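Local structure of butyryl-CoA dehydrogenase (Marinomonas mediterranea, 6CY8) at residues L17-E22 with Q76-T81; H176-Q181 with G231-A236; S238-R243 with D311-V316; A322-F327 with G358-S363. The protein is an acyl-CoA dehydrogenase family flavoprotein that binds FAD and is modelled in one assembly with 4'-phosphopantetheine and an alpha/beta hydrolase fold protein. All coordinates share one frame; numbering follows the deposited sequence.

Following the chain from the N terminus, contact 1 closes a loop within the N-terminal helical domain, joining helices 7-19 and 64-77. Contact 2 then spans the strands of the middle domain, tying the 176-181 loop to the start of helix 231-246. The same helix continues into contact 3, which closes a largely helical excursion against helix 313-338. That helix leads on to contact 4, where residues 358-363 fold back on it. None of the four nests or crosses. Contacts 2, 3 and 4 gather round 4'-phosphopantetheine and FAD, contacts 3 and 4 meeting through Glu242, Arg243 and Ser363, while contact 1 stands apart, its centre about 20 Å or more from the other centres.

Contact 1: residues L17-E22 with Q76-T81; sequences LRFGKE and QSCTDT
Gly20 and Ser77 bring their CA atoms to 4.3 Å where helix 7-19 passes the last turn of helix 64-77, a helix-to-helix junction within the N-terminal helical domain of the acyl-CoA dehydrogenase fold. Gly20 has no side chain on the side facing Ser77, so backbone meets backbone: Gly20 CA lies 3.4 Å from Ser77 O in a CA-H...O contact with an angle of 134° at the hydrogen. Ser77 is the wedge of the interface. Its CB packs against the carbonyl of Leu17, and its OG sits 3.4 Å from Gly20 CA. A chi1 of 52° places that hydroxyl between the serine's own backbone N and carbonyl carbon, where it is hydrogen-bonded to the carbonyl oxygens of Gly73, one turn back in its own helix, and of Ala16 in the partner helix. Its single proton is probably shared between the two helices. Beside it, Leu17 and Gln76 cross obliquely. The branch methyl CD2 of Leu17 does all the touching, running against the extended glutamine chain from CB outward and coming to 3.7 Å from Gln76 CD. Arg256 of helix 248-267 is hydrogen-bonded to the carbonyl of Gln76. On the buried flank Cys78 SG lies 3.8 Å from Gly20 CA and comes up to the edge of the Phe19 ring, near its plane, 4.4 Å from CD2.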
# COMPACT_ATOMS: atom_id res chain seq x y z
N LEU A 17 -20.83 20.69 -16.76
CA LEU A 17 -20.78 19.40 -17.45
C LEU A 17 -21.13 19.53 -18.93
O LEU A 17 -20.58 18.81 -19.77
CB LEU A 17 -21.72 18.40 -16.78
CG LEU A 17 -21.27 17.95 -15.39
CD1 LEU A 17 -22.37 17.15 -14.75
CD2 LEU A 17 -19.98 17.15 -15.48
N ARG A 18 -22.07 20.41 -19.27
CA ARG A 18 -22.45 20.51 -20.67
C ARG A 18 -21.41 21.28 -21.46
O ARG A 18 -21.28 21.08 -22.67
CB ARG A 18 -23.82 21.18 -20.81
CG ARG A 18 -24.98 20.37 -20.27
CD ARG A 18 -26.31 21.11 -20.44
NE ARG A 18 -26.15 22.53 -20.78
CZ ARG A 18 -26.57 23.54 -20.01
NH1 ARG A 18 -27.16 23.29 -18.84
NH2 ARG A 18 -26.39 24.80 -20.42
N PHE A 19 -20.66 22.15 -20.78
CA PHE A 19 -19.72 23.02 -21.48
C PHE A 19 -18.51 22.26 -22.00
O PHE A 19 -17.91 22.69 -22.98
CB PHE A 19 -19.26 24.15 -20.55
CG PHE A 19 -18.17 25.00 -21.14
CD1 PHE A 19 -18.49 26.05 -22.01
CD2 PHE A 19 -16.84 24.73 -20.86
CE1 PHE A 19 -17.49 26.81 -22.57
CE2 PHE A 19 -15.82 25.50 -21.42
CZ PHE A 19 -16.15 26.54 -22.27
N GLY A 20 -18.18 21.12 -21.38
CA GLY A 20 -16.96 20.41 -21.73
C GLY A 20 -16.80 20.11 -23.22
O GLY A 20 -15.69 20.25 -23.76
N LYS A 21 -17.89 19.68 -23.90
CA LYS A 21 -17.70 19.27 -25.29
C LYS A 21 -17.77 20.43 -26.29
O LYS A 21 -17.57 20.22 -27.49
CB LYS A 21 -18.76 18.22 -25.69
CG LYS A 21 -20.19 18.67 -25.78
CD LYS A 21 -20.90 18.70 -24.44
CE LYS A 21 -22.41 18.81 -24.65
NZ LYS A 21 -23.15 18.37 -23.44
N GLU A 22 -18.07 21.66 -25.84
CA GLU A 22 -17.89 22.81 -26.71
C GLU A 22 -16.42 23.15 -26.96
O GLU A 22 -16.14 24.07 -27.75
CB GLU A 22 -18.61 24.03 -26.13
CG GLU A 22 -20.11 24.01 -26.28
CD GLU A 22 -20.80 24.99 -25.35
OE1 GLU A 22 -20.33 26.15 -25.25
OE2 GLU A 22 -21.81 24.62 -24.70
N GLN A 76 -14.47 17.32 -15.01
CA GLN A 76 -15.08 16.08 -15.49
C GLN A 76 -15.33 16.10 -17.00
O GLN A 76 -15.13 15.08 -17.67
CB GLN A 76 -16.37 15.79 -14.73
CG GLN A 76 -16.99 14.48 -15.12
CD GLN A 76 -18.22 14.17 -14.30
OE1 GLN A 76 -18.37 14.65 -13.19
NE2 GLN A 76 -19.10 13.35 -14.86
N SER A 77 -15.74 17.24 -17.56
CA SER A 77 -16.18 17.27 -18.95
C SER A 77 -15.13 17.77 -19.93
O SER A 77 -15.28 17.51 -21.13
CB SER A 77 -17.43 18.13 -19.10
OG SER A 77 -17.23 19.41 -18.50
N CYS A 78 -14.08 18.48 -19.48
CA CYS A 78 -13.04 18.97 -20.38
C CYS A 78 -11.87 18.00 -20.36
O CYS A 78 -11.28 17.77 -19.31
CB CYS A 78 -12.54 20.36 -19.98
SG CYS A 78 -13.80 21.65 -19.93
N THR A 79 -11.52 17.46 -21.53
CA THR A 79 -10.39 16.54 -21.59
C THR A 79 -9.05 17.24 -21.41
O THR A 79 -8.09 16.62 -20.93
CB THR A 79 -10.43 15.75 -22.89
OG1 THR A 79 -10.70 16.64 -23.98
CG2 THR A 79 -11.52 14.69 -22.82
N ASP A 80 -8.94 18.53 -21.75
CA ASP A 80 -7.67 19.24 -21.60
C ASP A 80 -7.54 19.69 -20.15
O ASP A 80 -7.84 20.82 -19.78
CB ASP A 80 -7.57 20.41 -22.56
CG ASP A 80 -6.13 20.92 -22.72
OD1 ASP A 80 -5.27 20.62 -21.86
OD2 ASP A 80 -5.87 21.62 -23.71
N THR A 81 -7.06 18.77 -19.31
CA THR A 81 -6.80 19.09 -17.91
C THR A 81 -5.72 20.16 -17.78
O THR A 81 -5.78 21.02 -16.88
CB THR A 81 -6.39 17.81 -17.17
OG1 THR A 81 -7.36 16.78 -17.41
CG2 THR A 81 -6.28 18.03 -15.67

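Contact 2: residues H176-Q181 with G231-A236. With PNS (4'-phosphopantetheine), chain D.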
# COMPACT_ATOMS: atom_id res chain seq x y z
N HIS A 176 15.07 40.09 8.12
CA HIS A 176 13.76 39.81 8.67
C HIS A 176 13.24 38.41 8.32
O HIS A 176 12.09 38.08 8.64
CB HIS A 176 12.77 40.89 8.22
CG HIS A 176 13.08 42.26 8.76
ND1 HIS A 176 12.49 43.40 8.28
CD2 HIS A 176 13.92 42.65 9.74
CE1 HIS A 176 12.95 44.45 8.94
NE2 HIS A 176 13.82 44.02 9.83
N GLY A 177 14.07 37.59 7.66
CA GLY A 177 13.78 36.21 7.32
C GLY A 177 12.41 35.92 6.72
O GLY A 177 12.03 36.46 5.68
N TYR A 178 11.67 35.04 7.40
CA TYR A 178 10.31 34.70 7.00
C TYR A 178 9.47 35.94 6.73
O TYR A 178 8.49 35.87 5.96
CB TYR A 178 9.70 33.81 8.10
CG TYR A 178 8.19 33.71 8.19
CD1 TYR A 178 7.43 33.12 7.18
CD2 TYR A 178 7.53 34.13 9.35
CE1 TYR A 178 6.04 33.01 7.29
CE2 TYR A 178 6.15 34.02 9.48
CZ TYR A 178 5.41 33.46 8.45
OH TYR A 178 4.03 33.35 8.58
N LEU A 179 9.84 37.09 7.29
CA LEU A 179 9.10 38.33 7.06
C LEU A 179 9.87 39.33 6.19
O LEU A 179 9.46 40.50 6.11
CB LEU A 179 8.71 38.95 8.40
CG LEU A 179 7.79 38.04 9.23
CD1 LEU A 179 7.23 38.75 10.45
CD2 LEU A 179 6.65 37.50 8.37
N GLY A 180 10.93 38.90 5.51
CA GLY A 180 11.74 39.78 4.68
C GLY A 180 11.47 39.71 3.18
O GLY A 180 12.38 39.94 2.36
N GLN A 181 10.22 39.41 2.81
CA GLN A 181 9.86 39.09 1.45
C GLN A 181 8.62 39.88 1.06
O GLN A 181 7.69 40.00 1.85
CB GLN A 181 9.58 37.58 1.29
CG GLN A 181 10.74 36.68 1.65
CD GLN A 181 10.37 35.21 1.53
OE1 GLN A 181 9.21 34.88 1.28
NE2 GLN A 181 11.37 34.32 1.67
N GLY A 231 5.20 39.20 2.00
CA GLY A 231 5.09 38.31 0.85
C GLY A 231 4.90 36.85 1.23
O GLY A 231 4.07 36.16 0.64
N ALA A 232 5.67 36.36 2.21
CA ALA A 232 5.59 34.95 2.56
C ALA A 232 4.19 34.56 3.02
O ALA A 232 3.74 33.44 2.74
CB ALA A 232 6.61 34.62 3.64
N ARG A 233 3.48 35.46 3.70
CA ARG A 233 2.12 35.15 4.13
C ARG A 233 1.11 35.41 3.01
O ARG A 233 0.10 34.71 2.93
CB ARG A 233 1.77 35.96 5.39
CG ARG A 233 2.66 35.59 6.59
CD ARG A 233 2.38 36.44 7.82
NE ARG A 233 1.08 36.14 8.41
CZ ARG A 233 0.82 35.08 9.16
NH1 ARG A 233 1.79 34.19 9.44
NH2 ARG A 233 -0.40 34.89 9.64
N ILE A 234 1.38 36.38 2.14
CA ILE A 234 0.56 36.49 0.94
C ILE A 234 0.70 35.22 0.11
O ILE A 234 -0.30 34.70 -0.41
CB ILE A 234 0.92 37.76 0.14
CG1 ILE A 234 0.29 38.98 0.81
CG2 ILE A 234 0.42 37.65 -1.31
CD1 ILE A 234 0.77 40.31 0.28
N PHE A 235 1.91 34.67 0.02
CA PHE A 235 2.07 33.42 -0.70
C PHE A 235 1.27 32.29 -0.04
O PHE A 235 0.51 31.59 -0.71
CB PHE A 235 3.52 33.01 -0.81
CG PHE A 235 3.70 31.80 -1.66
CD1 PHE A 235 3.33 31.84 -3.00
CD2 PHE A 235 4.14 30.60 -1.12
CE1 PHE A 235 3.45 30.73 -3.80
CE2 PHE A 235 4.27 29.46 -1.92
CZ PHE A 235 3.93 29.52 -3.26
N ALA A 236 1.45 32.10 1.27
CA ALA A 236 0.67 31.08 1.96
C ALA A 236 -0.82 31.26 1.71
O ALA A 236 -1.55 30.28 1.55
CB ALA A 236 0.98 31.08 3.46
O23 PNS D . 3.93 28.99 6.97
P24 PNS D . 3.57 28.65 5.58
O25 PNS D . 2.09 28.32 5.68
O26 PNS D . 3.88 29.86 4.70
O27 PNS D . 4.35 27.29 5.10
C28 PNS D . 5.57 27.42 4.47
C29 PNS D . 6.21 26.04 4.28
C30 PNS D . 7.37 25.87 5.27
C31 PNS D . 5.23 24.88 4.47
C32 PNS D . 6.77 26.17 2.85
O33 PNS D . 8.03 25.56 2.77
C34 PNS D . 5.81 25.75 1.72
O35 PNS D . 4.62 25.89 1.76
N36 PNS D . 6.37 25.22 0.50
C37 PNS D . 5.49 24.85 -0.59
C38 PNS D . 6.04 25.29 -1.95
C39 PNS D . 4.93 25.65 -2.92
O40 PNS D . 3.82 25.45 -2.51
N41 PNS D . 5.17 26.21 -4.26
C42 PNS D . 3.98 26.54 -5.06
C43 PNS D . 4.10 27.30 -6.41
S44 PNS D . 3.43 26.08 -7.63
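Tyr178 and Arg233 meet as two flat groups set nearly perpendicular, ring and guanidinium planes 84° apart. The arginine reaches the ring at its edge: NH1 donates to Tyr178 OH over 2.5 Å with an N-H...O angle of 137°, and the phenolic oxygen lies close to the guanidinium plane. At the resolution of this model the shortness of that bond carries no meaning of its own. Torsions on both sides prepare the meeting. The tyrosine ring stands anti to the backbone N (chi1 159°), which carries its hydroxyl across to the helix, while the arginine chain bends at chi3 and again at chi4, turning the guanidinium so that NH1 meets the hydroxyl; Arg233 CG also lies near Tyr178 OH. The other terminal nitrogen, NH2, makes a salt bridge with Glu55 of the alpha/beta hydrolase fold protein, so one guanidinium joins the loop, the helix and a second protein. Ala232 CB packs against the loop, 3.2 Å from Tyr178 O, and also meets Tyr178 CD1 and Gln181 OE1. The extended glutamine sends its NE2 to the carbonyl of Ile134, and Gln181 O accepts from Gly231 N, at the start of helix 231-246, at 2.6 Å. Farther along, Phe235 turns a ring edge to 4'-phosphopantetheine, with CZ 3.5 Å from C42. In the fold, the 176-181 loop connects strands 165-171 and 181-187 and rests on the opening turns of helix 231-246, whose Ile234 packs on helix 81-101 and whose Phe235 meets Tyr169 of strand 165-171 edge-to-face.

Contact 3: residues S238-R243 with D311-V316; sequences SMDWER and DNTKAV. With PNS (4'-phosphopantetheine), chain D.
Asp240 and Asn312 approach from opposite directions and join in a nearly straight hydrogen bond, Asn312 ND2 to Asp240 OD2, of 2.8 Å and 176°. The carboxylate oxygen offers its syn lone pair and lies in the amide plane, although the two flat groups are twisted 44° apart. Next to this polar pair, Val316 fits between the CB of Arg243 and the carboxylate of Asp240, one turn apart on helix 231-246: Val316 CG1 rests 3.6 Å from Arg243 CB, and its other methyl, CG2, lies 3.8 Å from Asp240 OD1. In the second shell, Lys306 forms a salt bridge with Asp240 OD2 and a cation-pi contact with Trp241. The start of helix 313-338 is shaped by an Asx turn, in which Asp311 OD1 accepts from Thr313 N at 3.0 Å and also from the Thr313 hydroxyl; Arg376 holds the other carboxylate oxygen. Arg243 stretches away from the valine with its chain extended. Met239 CB lies 3.6 Å above the centre of one guanidinium face, NE is hydrogen-bonded to Ser363 O, and NH2 donates to 4'-phosphopantetheine, at 3.1 Å to O35 and more weakly, at 3.3 Å, to O40. The two ends of the contact thus differ in chemistry. A lysine and an amide N-H meeting on one oxygen would be expected to stabilise the negative charge of Asp240, whereas the Arg243 bonds described here, from NE and NH2, go to neutral carbonyls, with a single nitrogen spanning both amide oxygens of the pantetheine arm.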
# COMPACT_ATOMS: atom_id res chain seq x y z
N SER A 238 -2.21 32.54 -1.00
CA SER A 238 -2.56 32.14 -2.35
C SER A 238 -2.49 30.62 -2.50
O SER A 238 -3.33 30.03 -3.19
CB SER A 238 -1.66 32.86 -3.36
OG SER A 238 -0.41 32.22 -3.52
N MET A 239 -1.54 29.98 -1.83
CA MET A 239 -1.49 28.52 -1.82
C MET A 239 -2.73 27.94 -1.14
O MET A 239 -3.16 26.84 -1.50
CB MET A 239 -0.21 28.03 -1.14
CG MET A 239 1.02 28.23 -1.99
SD MET A 239 0.81 27.66 -3.70
CE MET A 239 0.51 29.18 -4.60
N ASP A 240 -3.31 28.65 -0.19
CA ASP A 240 -4.57 28.17 0.36
C ASP A 240 -5.67 28.19 -0.69
O ASP A 240 -6.57 27.34 -0.66
CB ASP A 240 -4.99 28.99 1.58
CG ASP A 240 -5.88 28.20 2.53
OD1 ASP A 240 -5.38 27.20 3.10
OD2 ASP A 240 -7.07 28.55 2.70
N TRP A 241 -5.62 29.13 -1.62
CA TRP A 241 -6.58 29.14 -2.72
C TRP A 241 -6.25 28.07 -3.76
O TRP A 241 -7.13 27.30 -4.15
CB TRP A 241 -6.63 30.53 -3.35
CG TRP A 241 -7.43 31.52 -2.55
CD1 TRP A 241 -6.95 32.52 -1.75
CD2 TRP A 241 -8.86 31.60 -2.47
NE1 TRP A 241 -7.98 33.21 -1.18
CE2 TRP A 241 -9.17 32.68 -1.61
CE3 TRP A 241 -9.92 30.88 -3.05
CZ2 TRP A 241 -10.49 33.05 -1.31
CZ3 TRP A 241 -11.23 31.25 -2.76
CH2 TRP A 241 -11.50 32.33 -1.89
N GLU A 242 -4.99 28.00 -4.19
CA GLU A 242 -4.60 27.05 -5.23
C GLU A 242 -4.75 25.61 -4.74
O GLU A 242 -5.32 24.76 -5.44
CB GLU A 242 -3.17 27.32 -5.69
CG GLU A 242 -2.90 26.99 -7.14
CD GLU A 242 -1.41 26.98 -7.47
OE1 GLU A 242 -0.97 27.77 -8.34
OE2 GLU A 242 -0.67 26.18 -6.86
N ARG A 243 -4.28 25.31 -3.53
CA ARG A 243 -4.36 23.93 -3.05
C ARG A 243 -5.79 23.50 -2.80
O ARG A 243 -6.10 22.31 -2.89
CB ARG A 243 -3.56 23.73 -1.76
CG ARG A 243 -2.07 23.80 -1.90
CD ARG A 243 -1.44 24.10 -0.53
NE ARG A 243 -0.02 24.43 -0.61
CZ ARG A 243 0.70 24.89 0.41
NH1 ARG A 243 0.13 25.09 1.59
NH2 ARG A 243 1.99 25.16 0.25
N ASP A 311 -8.88 28.25 11.24
CA ASP A 311 -7.73 27.77 10.49
C ASP A 311 -8.17 26.56 9.67
O ASP A 311 -8.63 25.55 10.23
CB ASP A 311 -6.57 27.42 11.43
CG ASP A 311 -5.23 27.22 10.68
OD1 ASP A 311 -5.23 27.06 9.44
OD2 ASP A 311 -4.17 27.23 11.34
N ASN A 312 -8.08 26.67 8.35
CA ASN A 312 -8.48 25.60 7.45
C ASN A 312 -7.29 24.98 6.73
O ASN A 312 -7.47 24.27 5.74
CB ASN A 312 -9.50 26.11 6.43
CG ASN A 312 -8.91 27.16 5.51
OD1 ASN A 312 -9.15 28.36 5.68
ND2 ASN A 312 -8.14 26.72 4.53
N THR A 313 -6.08 25.24 7.20
CA THR A 313 -4.91 24.75 6.47
C THR A 313 -4.83 23.22 6.52
O THR A 313 -4.51 22.59 5.51
CB THR A 313 -3.65 25.39 7.03
OG1 THR A 313 -3.75 26.81 6.89
CG2 THR A 313 -2.42 24.92 6.27
N LYS A 314 -5.16 22.62 7.67
CA LYS A 314 -5.10 21.17 7.80
C LYS A 314 -6.07 20.48 6.84
O LYS A 314 -5.69 19.52 6.15
CB LYS A 314 -5.40 20.75 9.24
CG LYS A 314 -5.12 19.28 9.52
CD LYS A 314 -5.53 18.90 10.95
CE LYS A 314 -7.05 18.86 11.11
NZ LYS A 314 -7.43 18.51 12.50
N ALA A 315 -7.31 20.95 6.76
CA ALA A 315 -8.25 20.38 5.81
C ALA A 315 -7.82 20.62 4.37
O ALA A 315 -8.09 19.78 3.50
CB ALA A 315 -9.65 20.95 6.04
N VAL A 316 -7.16 21.75 4.10
CA VAL A 316 -6.76 22.01 2.72
C VAL A 316 -5.56 21.15 2.34
O VAL A 316 -5.52 20.59 1.24
CB VAL A 316 -6.47 23.52 2.51
CG1 VAL A 316 -5.56 23.73 1.29
CG2 VAL A 316 -7.76 24.29 2.31
O23 PNS D . 3.93 28.99 6.97
P24 PNS D . 3.57 28.65 5.58
O25 PNS D . 2.09 28.32 5.68
O26 PNS D . 3.88 29.86 4.70
O27 PNS D . 4.35 27.29 5.10
C28 PNS D . 5.57 27.42 4.47
C29 PNS D . 6.21 26.04 4.28
C30 PNS D . 7.37 25.87 5.27
C31 PNS D . 5.23 24.88 4.47
C32 PNS D . 6.77 26.17 2.85
O33 PNS D . 8.03 25.56 2.77
C34 PNS D . 5.81 25.75 1.72
O35 PNS D . 4.62 25.89 1.76
N36 PNS D . 6.37 25.22 0.50
C37 PNS D . 5.49 24.85 -0.59
C38 PNS D . 6.04 25.29 -1.95
C39 PNS D . 4.93 25.65 -2.92
O40 PNS D . 3.82 25.45 -2.51
N41 PNS D . 5.17 26.21 -4.26
C42 PNS D . 3.98 26.54 -5.06
C43 PNS D . 4.10 27.30 -6.41
S44 PNS D . 3.43 26.08 -7.63

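Contact 4: residues A322-F327 with G358-S363. With FAD (flavin-adenine dinucleotide), chain C.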
# COMPACT_ATOMS: atom_id res chain seq x y z
N ALA A 322 -4.88 13.93 -0.50
CA ALA A 322 -5.81 12.87 -0.87
C ALA A 322 -6.16 12.92 -2.35
O ALA A 322 -6.16 11.89 -3.04
CB ALA A 322 -7.06 12.97 -0.00
N ILE A 323 -6.46 14.11 -2.87
CA ILE A 323 -6.89 14.22 -4.27
C ILE A 323 -5.74 13.89 -5.22
O ILE A 323 -5.90 13.13 -6.18
CB ILE A 323 -7.46 15.63 -4.53
CG1 ILE A 323 -8.82 15.77 -3.89
CG2 ILE A 323 -7.50 15.94 -6.00
CD1 ILE A 323 -9.23 17.22 -3.70
N SER A 324 -4.57 14.48 -4.97
CA SER A 324 -3.46 14.30 -5.89
C SER A 324 -2.96 12.85 -5.87
O SER A 324 -2.70 12.26 -6.92
CB SER A 324 -2.33 15.25 -5.52
OG SER A 324 -1.87 14.95 -4.23
N GLU A 325 -2.85 12.26 -4.69
CA GLU A 325 -2.45 10.87 -4.63
C GLU A 325 -3.51 9.94 -5.22
O GLU A 325 -3.16 8.93 -5.85
CB GLU A 325 -2.10 10.49 -3.19
CG GLU A 325 -0.90 11.26 -2.70
CD GLU A 325 0.41 10.74 -3.30
OE1 GLU A 325 1.47 11.35 -3.00
OE2 GLU A 325 0.40 9.73 -4.06
N ALA A 326 -4.79 10.26 -5.05
CA ALA A 326 -5.81 9.44 -5.67
C ALA A 326 -5.73 9.55 -7.18
O ALA A 326 -6.00 8.58 -7.90
CB ALA A 326 -7.21 9.85 -5.19
N PHE A 327 -5.37 10.73 -7.67
CA PHE A 327 -5.28 10.96 -9.09
C PHE A 327 -4.18 10.10 -9.71
O PHE A 327 -4.36 9.51 -10.78
CB PHE A 327 -5.05 12.45 -9.32
CG PHE A 327 -5.26 12.90 -10.72
CD1 PHE A 327 -6.01 12.15 -11.61
CD2 PHE A 327 -4.71 14.09 -11.16
CE1 PHE A 327 -6.20 12.58 -12.93
CE2 PHE A 327 -4.89 14.53 -12.48
CZ PHE A 327 -5.63 13.77 -13.36
N GLY A 358 2.24 15.42 -12.09
CA GLY A 358 2.46 16.83 -11.80
C GLY A 358 1.79 17.24 -10.51
O GLY A 358 2.35 17.99 -9.70
N SER A 359 0.58 16.72 -10.27
CA SER A 359 -0.28 17.21 -9.20
C SER A 359 0.23 16.89 -7.81
O SER A 359 -0.19 17.54 -6.85
CB SER A 359 -1.71 16.67 -9.39
OG SER A 359 -1.86 15.39 -8.79
N VAL A 360 1.13 15.90 -7.68
CA VAL A 360 1.75 15.63 -6.40
C VAL A 360 3.02 16.45 -6.18
O VAL A 360 3.71 16.29 -5.16
CB VAL A 360 2.05 14.11 -6.24
CG1 VAL A 360 0.76 13.31 -6.39
CG2 VAL A 360 3.13 13.64 -7.22
N LEU A 361 3.34 17.34 -7.12
CA LEU A 361 4.49 18.22 -7.01
C LEU A 361 4.08 19.67 -6.79
O LEU A 361 4.46 20.28 -5.78
CB LEU A 361 5.36 18.11 -8.27
CG LEU A 361 5.87 16.71 -8.59
CD1 LEU A 361 6.46 16.64 -9.99
CD2 LEU A 361 6.89 16.23 -7.56
N PHE A 362 3.30 20.25 -7.70
CA PHE A 362 3.02 21.67 -7.59
C PHE A 362 2.01 21.94 -6.49
O PHE A 362 1.30 21.04 -6.02
CB PHE A 362 2.53 22.26 -8.92
CG PHE A 362 1.38 21.53 -9.54
CD1 PHE A 362 0.11 21.63 -9.01
CD2 PHE A 362 1.58 20.77 -10.68
CE1 PHE A 362 -0.97 20.96 -9.59
CE2 PHE A 362 0.51 20.09 -11.28
CZ PHE A 362 -0.77 20.19 -10.73
N SER A 363 1.93 23.20 -6.09
CA SER A 363 1.29 23.62 -4.85
C SER A 363 1.93 22.94 -3.64
O SER A 363 1.33 22.89 -2.57
CB SER A 363 -0.23 23.35 -4.87
OG SER A 363 -0.79 23.56 -6.16
PA FAD C . 12.53 19.96 -3.97
O1A FAD C . 11.92 20.99 -3.09
O2A FAD C . 14.04 19.97 -4.23
O5B FAD C . 12.15 18.59 -3.39
C5B FAD C . 12.79 17.38 -3.83
C4B FAD C . 12.32 16.26 -2.93
O4B FAD C . 12.63 16.59 -1.54
C3B FAD C . 10.81 16.02 -2.97
O3B FAD C . 10.52 14.64 -2.78
C2B FAD C . 10.33 16.87 -1.80
O2B FAD C . 9.03 16.57 -1.31
C1B FAD C . 11.43 16.56 -0.79
N9A FAD C . 11.49 17.51 0.30
C8A FAD C . 11.85 18.83 0.25
N7A FAD C . 11.73 19.46 1.39
C5A FAD C . 11.25 18.49 2.26
C6A FAD C . 10.91 18.51 3.63
N6A FAD C . 11.02 19.60 4.41
N1A FAD C . 10.46 17.36 4.18
C2A FAD C . 10.36 16.27 3.42
N3A FAD C . 10.65 16.13 2.12
C4A FAD C . 11.09 17.28 1.60
N1 FAD C . 6.41 26.74 -9.10
C2 FAD C . 6.05 28.06 -9.12
O2 FAD C . 6.58 28.88 -8.36
N3 FAD C . 5.08 28.49 -10.00
C4 FAD C . 4.38 27.71 -10.89
O4 FAD C . 3.53 28.20 -11.64
C4X FAD C . 4.77 26.30 -10.86
N5 FAD C . 4.18 25.49 -11.69
C5X FAD C . 4.56 24.16 -11.68
C6 FAD C . 3.94 23.28 -12.57
C7 FAD C . 4.27 21.93 -12.59
C7M FAD C . 3.58 21.02 -13.56
C8 FAD C . 5.26 21.45 -11.72
C8M FAD C . 5.65 20.00 -11.72
C9 FAD C . 5.88 22.32 -10.83
C9A FAD C . 5.53 23.66 -10.80
N10 FAD C . 6.19 24.58 -9.96
C10 FAD C . 5.80 25.91 -9.93
C1' FAD C . 7.12 24.10 -8.91
C2' FAD C . 6.33 23.73 -7.65
O2' FAD C . 5.90 24.86 -6.89
C3' FAD C . 7.05 22.73 -6.75
O3' FAD C . 6.97 23.10 -5.38
C4' FAD C . 8.52 22.42 -6.93
O4' FAD C . 8.66 21.73 -8.17
C5' FAD C . 8.86 21.54 -5.75
O5' FAD C . 10.21 21.82 -5.34
P FAD C . 11.43 21.27 -6.16
O1P FAD C . 10.98 20.83 -7.55
O2P FAD C . 12.58 22.23 -6.14
O3P FAD C . 11.80 19.97 -5.37
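Ser324 lies against Ser359 and Val360, and its short side chain meets both. CB packs closest, 3.3 Å from Ser359 OG and 3.4 Å from Ser359 O. One bond farther out, OG touches Val360 CG1 at 3.8 Å, but its polar partners lie behind it: with chi1 at 63° the hydroxyl folds back along its own helix and is hydrogen-bonded to Lys320 O, with Leu321 O probably sharing the same proton. Ser359 behaves likewise, its OG being hydrogen-bonded to Ala356 O one turn earlier while reaching the edge of the Phe327 ring, 3.9 Å from CD2. The two serines therefore meet as packing surfaces, each hydroxyl turned to its own backbone. Val360 CG1 also lies 3.7 Å from Ser324 O and touches the end of Glu325, which bends at chi2 (-75°) and crosses the valine at about a right angle. That carboxylate is engaged by Ser366 and, through a salt bridge, by Arg336 of the third subunit. Lys320 NZ is hydrogen-bonded to the carbonyls of both Ser359 and Phe362, bridging the turn to helix 313-338. Beyond the turn Phe362 CD2 comes to 3.5 Å from C7 of the FAD flavin. The arrangement is that of the C-terminal helical domain of acyl-CoA dehydrogenases, in which a segment folded onto the long helices lines the flavin site beside a neighbouring subunit.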